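1,4-dihydroxy-2-naphthoyl-CoA hydrolase (Prochlorococcus marinus, PDB 2HX5) probably hydrolyses 1,4-dihydroxy-2-naphthoyl-CoA to 1,4-dihydroxy-2-naphthoate and CoA, a step in phylloquinone (vitamin K1) biosynthesis. Local coordinates at residues R12-R15 with F16-D20; S59-T62 with P63-A66; A132-E135 with G136-R139. All blocks are in the same frame, centred on the assembly; numbering follows the deposited sequence.

Contact 1: residues R12-R15 with F16-D20; sequences RVVR and FGDTD
Just past strand 9-13 the chain makes a 3-10 turn at residues 16-18, with Asp18 N donating to Arg15 O at 3.0 Å. The Asp18 side chain returns the bond: OD2 accepts from Arg15 N at 2.9 Å and 164°, met 45° out of the carboxylate plane. With CG swung beside its own backbone N (chi1 -60°), the carboxylate folds back over the turn. Water 2 lies 2.8 Å from Asp18 OD2 and accepts from Arg12 NH2 at 3.0 Å, so it bridges an acid and a base that do not touch directly. Asp18 OD1 forms a salt bridge with Arg32. An alanine in place of Asp18 has no carboxylate to offer, and would probably leave Arg15 N and the Arg32 charge without these mates and the bridging waters less firmly held. Thr19 closes the next step, its OG1 bonding to Phe16 O at 2.6 Å in the carbonyl plane. The Arg15 side chain runs back, its guanidinium face over Val13 CB, to a salt bridge with Glu43 of a third subunit. In this hotdog fold the turn links strand 9-13 to the loop holding Asp20, the predicted active-site residue; Val14 packs on Leu86 of strand 85-96 and, with Asp18, on Trp33 of helix 29-45.

Contact 2: residues S59-T62 with P63-A66; sequences SEVT and PEVA
Ser59 OG, 4.3 Å from Pro63 CD, turns its polar character to a hydrogen bond with Ala50 O in helix 49-52, so that this end of the loop is tied to the helix while its contact with the proline ring is a loose one. No hydrogen bond joins 59-62 to 63-66; the contact comes from the conformation of the continuous chain at Thr62-Pro63. Both residues adopt extended, polyproline-like backbone angles, and their peptide is trans, with the two CA atoms 3.8 Å apart. Pro63 has no N-H, so Val61 O, 3.3 Å from Pro63 N, can gain no bond there. The ring, puckered C-gamma exo, lies at about a right angle to the Thr62 side chain. In the conformer described, one of two modelled for Thr62, OG1 rests 3.3 Å from Pro63 CD, a meeting that may not hold in the other. Beyond the proline, Glu64 chi1 (-68°) sets CG 3.8 Å from Thr62 O. A bend at chi2 (148°) then brings the carboxylate back toward Val61, OE1 standing 4.4 Å from CG2, at the margin of contact. Both side chains also touch a crystal neighbour, so the lattice may help set their positions. This surface loop delivers the chain into strand 65-76, an outer strand of the hotdog sheet within the chain, where Ala66 lines an observed 2-ethoxyethanol pocket. Glu64 and Ala66 form backbone hydrogen bonds with Ala125 and Ile123, the latter in the adjacent antiparallel strand 111-124, while Val65 packs on Ala122 of that strand and on Cys131.

Contact 3: residues A132-E135 with G136-R139; sequences ALPE and GIDR
Residues 132-139 form the N-terminal start of helix 135-143, beside the hotdog sheet; with Pro134 at the N-cap position, this is a local contact in which Leu133, Pro134 and Glu135 meet the side chains that follow. Pro134 O accepts from Asp138 N at 3.0 Å, and Glu135 O from Arg139 N at 2.9 Å, opening the alpha-helical ladder. On the exposed flank Glu135 and Arg139, one turn apart, lie side by side in a side-on salt bridge. Arg139 NE reaches Glu135 OE1 at 2.9 Å and NH2 reaches OE2 at 3.1 Å, the latter nearly straight at 176°. Both oxygens are met on their syn sides, with carboxylate and guanidinium planes 22° apart. Glu135 manages this by placing CG between its backbone N and carbonyl carbon (chi1 68°) and bending at chi2, which curls the acid over the first turn. The inner flank is mostly apolar: Leu133 CD2 meets Ile137 CG2 at 4.3 Å, and the Pro134 ring runs alongside Ile137, CG 4.2 Å from CG1. Both leucine and isoleucine also reach Phe100 of strand 99-108. Asp138 crosses Leu133 at about a right angle, OD1 3.6 Å from CD1. The outward charge thus lies with Glu135 and Arg139, whereas Asp138 carries its own inward to a salt bridge with Arg94 of strand 85-96; both acids, so near the helix N-terminus, would probably be steadied by its dipole.

Contact 1 is largely buried and lies about 33 Å, centre to centre, from each of the others, whereas contact 2 sits at the surface and contact 3 is partly buried. Contacts 1 and 2 reach the same sheet, at its two outermost strands within the chain, 9-13 and 65-76. Contacts 2 and 3 touch through Val65 CG1, 3.8 Å from Pro134 CG, which brings the start of strand 65-76 against the N-terminal end of helix 135-143. Their chemistry differs: the charges of contact 1 pair with residues outside its segments, some on another subunit; contact 2 relies on proline geometry without cross-bonds; contact 3 holds a salt bridge of its own beside apolar groups.

Contact 1: residues R12-R15 with F16-D20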
loop_
_atom_site.group_PDB
_atom_site.type_symbol
_atom_site.label_atom_id
_atom_site.label_comp_id
_atom_site.label_asym_id
_atom_site.label_seq_id
_atom_site.Cartn_x
_atom_site.Cartn_y
_atom_site.Cartn_z
ATOM N N ARG A 12 -3.577 17.867 -1.146
ATOM C CA ARG A 12 -4.235 16.576 -1.315
ATOM C C ARG A 12 -5.279 16.331 -0.244
ATOM O O ARG A 12 -5.298 16.916 0.838
ATOM C CB ARG A 12 -3.246 15.422 -1.356
ATOM C CG ARG A 12 -2.656 15.033 -0.012
ATOM C CD ARG A 12 -1.675 13.852 -0.164
ATOM N NE ARG A 12 -2.275 12.612 -0.635
ATOM C CZ ARG A 12 -1.820 11.826 -1.651
ATOM N NH1 ARG A 12 -0.784 12.107 -2.426
ATOM N NH2 ARG A 12 -2.445 10.696 -1.862
ATOM N N VAL A 13 -6.155 15.405 -0.586
ATOM C CA VAL A 13 -7.255 15.023 0.279
ATOM C C VAL A 13 -6.994 13.583 0.749
ATOM O O VAL A 13 -6.664 12.675 -0.050
ATOM C CB VAL A 13 -8.645 15.090 -0.429
ATOM C CG1 VAL A 13 -9.760 14.778 0.546
ATOM C CG2 VAL A 13 -8.796 16.483 -1.124
ATOM N N VAL A 14 -7.106 13.405 2.065
ATOM C CA VAL A 14 -6.929 12.121 2.726
ATOM C C VAL A 14 -8.111 11.191 2.311
ATOM O O VAL A 14 -9.259 11.582 2.387
ATOM C CB VAL A 14 -6.878 12.264 4.275
ATOM C CG1 VAL A 14 -6.664 10.917 4.928
ATOM C CG2 VAL A 14 -5.787 13.300 4.693
ATOM N N ARG A 15 -7.815 9.969 1.848
ATOM C CA ARG A 15 -8.848 9.060 1.386
ATOM C C ARG A 15 -9.033 7.903 2.381
ATOM O O ARG A 15 -8.178 7.682 3.275
ATOM C CB ARG A 15 -8.487 8.551 0.000
ATOM C CG ARG A 15 -8.421 9.669 -1.051
ATOM C CD ARG A 15 -9.709 10.398 -1.229
ATOM N NE ARG A 15 -9.664 11.458 -2.283
ATOM C CZ ARG A 15 -10.542 12.449 -2.364
ATOM N NH1 ARG A 15 -11.587 12.567 -1.565
ATOM N NH2 ARG A 15 -10.412 13.335 -3.322
ATOM N N PHE A 16 -10.164 7.236 2.251
ATOM C CA PHE A 16 -10.630 6.277 3.244
ATOM C C PHE A 16 -9.584 5.153 3.447
ATOM O O PHE A 16 -9.287 4.741 4.582
ATOM C CB PHE A 16 -11.957 5.702 2.819
ATOM C CG PHE A 16 -12.558 4.819 3.798
ATOM C CD1 PHE A 16 -12.895 5.308 5.055
ATOM C CD2 PHE A 16 -12.852 3.540 3.489
ATOM C CE1 PHE A 16 -13.477 4.472 5.971
ATOM C CE2 PHE A 16 -13.485 2.708 4.428
ATOM C CZ PHE A 16 -13.768 3.186 5.620
ATOM N N GLY A 17 -9.015 4.621 2.365
ATOM C CA GLY A 17 -8.010 3.556 2.421
ATOM C C GLY A 17 -6.699 3.953 3.057
ATOM O O GLY A 17 -5.867 3.063 3.337
ATOM N N ASP A 18 -6.491 5.261 3.272
ATOM C CA ASP A 18 -5.296 5.750 3.936
ATOM C C ASP A 18 -5.405 5.647 5.458
ATOM O O ASP A 18 -4.391 5.950 6.152
ATOM C CB ASP A 18 -5.059 7.207 3.600
ATOM C CG ASP A 18 -4.883 7.461 2.110
ATOM O OD1 ASP A 18 -4.520 6.487 1.372
ATOM O OD2 ASP A 18 -5.203 8.615 1.661
ATOM N N THR A 19 -6.562 5.293 5.995
ATOM C CA THR A 19 -6.857 5.267 7.428
ATOM C C THR A 19 -6.813 3.854 7.944
ATOM O O THR A 19 -6.839 2.893 7.168
ATOM C CB THR A 19 -8.257 5.839 7.737
ATOM O OG1 THR A 19 -9.263 4.948 7.212
ATOM C CG2 THR A 19 -8.337 7.248 7.296
ATOM N N ASP A 20 -6.618 3.698 9.256
ATOM C CA ASP A 20 -6.691 2.392 9.876
ATOM C C ASP A 20 -7.841 2.347 10.877
ATOM O O ASP A 20 -8.606 3.288 10.992
ATOM C CB ASP A 20 -5.335 1.996 10.522
ATOM C CG ASP A 20 -4.886 2.976 11.571
ATOM O OD1 ASP A 20 -5.721 3.559 12.294
ATOM O OD2 ASP A 20 -3.650 3.172 11.665
HETATM O O HOH W 1 -4.404 8.397 -1.152
HETATM O O HOH W 2 -4.604 10.900 0.219
#

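Contact 2: residues S59-T62 with P63-A66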
loop_
_atom_site.group_PDB
_atom_site.type_symbol
_atom_site.label_atom_id
_atom_site.label_comp_id
_atom_site.label_asym_id
_atom_site.label_seq_id
_atom_site.Cartn_x
_atom_site.Cartn_y
_atom_site.Cartn_z
ATOM N N SER A 59 10.514 7.052 -22.278
ATOM C CA SER A 59 11.977 7.075 -22.148
ATOM C C SER A 59 12.621 6.487 -23.395
ATOM O O SER A 59 12.244 5.417 -23.907
ATOM C CB SER A 59 12.450 6.313 -20.923
ATOM O OG SER A 59 11.960 6.885 -19.704
ATOM N N GLU A 60 13.590 7.216 -23.938
ATOM C CA GLU A 60 14.336 6.643 -25.060
ATOM C C GLU A 60 15.328 5.629 -24.523
ATOM O O GLU A 60 15.627 4.660 -25.209
ATOM C CB GLU A 60 15.073 7.741 -25.802
ATOM C CG GLU A 60 14.095 8.612 -26.549
ATOM C CD GLU A 60 14.702 9.824 -27.222
ATOM O OE1 GLU A 60 15.846 10.242 -26.830
ATOM O OE2 GLU A 60 14.004 10.369 -28.116
ATOM N N VAL A 61 15.905 5.916 -23.351
ATOM C CA VAL A 61 16.685 4.941 -22.601
ATOM C C VAL A 61 16.310 5.087 -21.151
ATOM O O VAL A 61 15.768 6.099 -20.727
ATOM C CB VAL A 61 18.213 5.115 -22.742
ATOM C CG1 VAL A 61 18.652 4.805 -24.196
ATOM C CG2 VAL A 61 18.639 6.529 -22.286
ATOM N N THR A 62 16.553 4.050 -20.373
ATOM C CA THR A 62 16.253 4.155 -18.964
ATOM C C THR A 62 17.178 5.228 -18.360
ATOM O O THR A 62 18.348 5.353 -18.731
ATOM C CB THR A 62 16.299 2.782 -18.249
ATOM O OG1 THR A 62 15.838 2.918 -16.878
ATOM C CG2 THR A 62 17.668 2.220 -18.285
ATOM N N PRO A 63 16.621 6.079 -17.490
ATOM C CA PRO A 63 17.441 7.122 -16.925
ATOM C C PRO A 63 18.746 6.570 -16.300
ATOM O O PRO A 63 18.732 5.536 -15.614
ATOM C CB PRO A 63 16.530 7.732 -15.874
ATOM C CG PRO A 63 15.146 7.480 -16.406
ATOM C CD PRO A 63 15.227 6.119 -17.025
ATOM N N GLU A 64 19.828 7.295 -16.505
ATOM C CA GLU A 64 21.141 6.811 -16.152
ATOM C C GLU A 64 21.486 6.982 -14.680
ATOM O O GLU A 64 22.315 6.257 -14.172
ATOM C CB GLU A 64 22.124 7.468 -17.056
ATOM C CG GLU A 64 21.848 6.879 -18.495
ATOM C CD GLU A 64 22.112 7.830 -19.641
ATOM O OE1 GLU A 64 21.400 8.851 -19.747
ATOM O OE2 GLU A 64 23.000 7.524 -20.459
ATOM N N VAL A 65 20.821 7.925 -14.018
ATOM C CA VAL A 65 21.109 8.290 -12.601
ATOM C C VAL A 65 19.925 7.872 -11.747
ATOM O O VAL A 65 18.779 8.213 -12.107
ATOM C CB VAL A 65 21.369 9.819 -12.441
ATOM C CG1 VAL A 65 21.556 10.186 -10.982
ATOM C CG2 VAL A 65 22.607 10.218 -13.242
ATOM N N ALA A 66 20.183 7.070 -10.706
ATOM C CA ALA A 66 19.191 6.671 -9.718
ATOM C C ALA A 66 19.301 7.668 -8.562
ATOM O O ALA A 66 20.329 8.249 -8.320
ATOM C CB ALA A 66 19.466 5.257 -9.183
#

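Contact 3: residues A132-E135 with G136-R139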
loop_
_atom_site.group_PDB
_atom_site.type_symbol
_atom_site.label_atom_id
_atom_site.label_comp_id
_atom_site.label_asym_id
_atom_site.label_seq_id
_atom_site.Cartn_x
_atom_site.Cartn_y
_atom_site.Cartn_z
ATOM N N ALA A 132 27.062 12.975 -10.042
ATOM C CA ALA A 132 26.390 14.273 -9.950
ATOM C C ALA A 132 24.883 14.175 -10.115
ATOM O O ALA A 132 24.361 13.297 -10.810
ATOM C CB ALA A 132 26.957 15.221 -10.985
ATOM N N LEU A 133 24.160 15.080 -9.450
ATOM C CA LEU A 133 22.712 15.186 -9.637
ATOM C C LEU A 133 22.366 15.389 -11.129
ATOM O O LEU A 133 23.090 16.093 -11.846
ATOM C CB LEU A 133 22.156 16.353 -8.804
ATOM C CG LEU A 133 22.196 16.154 -7.293
ATOM C CD1 LEU A 133 21.957 17.498 -6.618
ATOM C CD2 LEU A 133 21.204 15.085 -6.863
ATOM N N PRO A 134 21.264 14.779 -11.603
ATOM C CA PRO A 134 20.826 15.054 -12.971
ATOM C C PRO A 134 20.541 16.529 -13.167
ATOM O O PRO A 134 20.079 17.203 -12.276
ATOM C CB PRO A 134 19.516 14.281 -13.098
ATOM C CG PRO A 134 19.539 13.273 -12.073
ATOM C CD PRO A 134 20.321 13.871 -10.938
ATOM N N GLU A 135 20.767 17.009 -14.382
ATOM C CA GLU A 135 20.648 18.431 -14.657
ATOM C C GLU A 135 19.254 18.971 -14.332
ATOM O O GLU A 135 19.166 20.068 -13.851
ATOM C CB GLU A 135 20.985 18.729 -16.117
ATOM C CG GLU A 135 19.969 18.167 -17.131
ATOM C CD GLU A 135 18.866 19.193 -17.502
ATOM O OE1 GLU A 135 19.085 20.407 -17.272
ATOM O OE2 GLU A 135 17.792 18.770 -18.000
ATOM N N GLY A 136 18.193 18.226 -14.613
ATOM C CA GLY A 136 16.839 18.703 -14.345
ATOM C C GLY A 136 16.583 18.868 -12.871
ATOM O O GLY A 136 15.921 19.815 -12.447
ATOM N N ILE A 137 17.077 17.929 -12.060
ATOM C CA ILE A 137 16.953 18.023 -10.605
ATOM C C ILE A 137 17.739 19.228 -10.096
ATOM O O ILE A 137 17.265 20.011 -9.262
ATOM C CB ILE A 137 17.440 16.704 -9.924
ATOM C CG1 ILE A 137 16.525 15.532 -10.320
ATOM C CG2 ILE A 137 17.571 16.871 -8.436
ATOM C CD1 ILE A 137 15.133 15.631 -9.743
ATOM N N ASP A 138 18.926 19.493 -10.682
ATOM C CA ASP A 138 19.682 20.667 -10.319
ATOM C C ASP A 138 18.945 21.962 -10.675
ATOM O O ASP A 138 18.925 22.890 -9.892
ATOM C CB ASP A 138 21.037 20.645 -10.991
ATOM C CG ASP A 138 22.172 20.327 -10.029
ATOM O OD1 ASP A 138 21.975 20.374 -8.790
ATOM O OD2 ASP A 138 23.286 20.041 -10.536
ATOM N N ARG A 139 18.297 22.018 -11.837
ATOM C CA ARG A 139 17.455 23.185 -12.167
ATOM C C ARG A 139 16.293 23.439 -11.202
ATOM O O ARG A 139 16.030 24.598 -10.804
ATOM C CB ARG A 139 16.917 23.040 -13.581
ATOM C CG ARG A 139 17.965 23.287 -14.648
ATOM C CD ARG A 139 17.354 23.420 -16.029
ATOM N NE ARG A 139 16.917 22.152 -16.589
ATOM C CZ ARG A 139 15.664 21.836 -16.905
ATOM N NH1 ARG A 139 14.657 22.684 -16.684
ATOM N NH2 ARG A 139 15.427 20.634 -17.438
HETATM O O HOH W 3 24.668 18.178 -11.321
#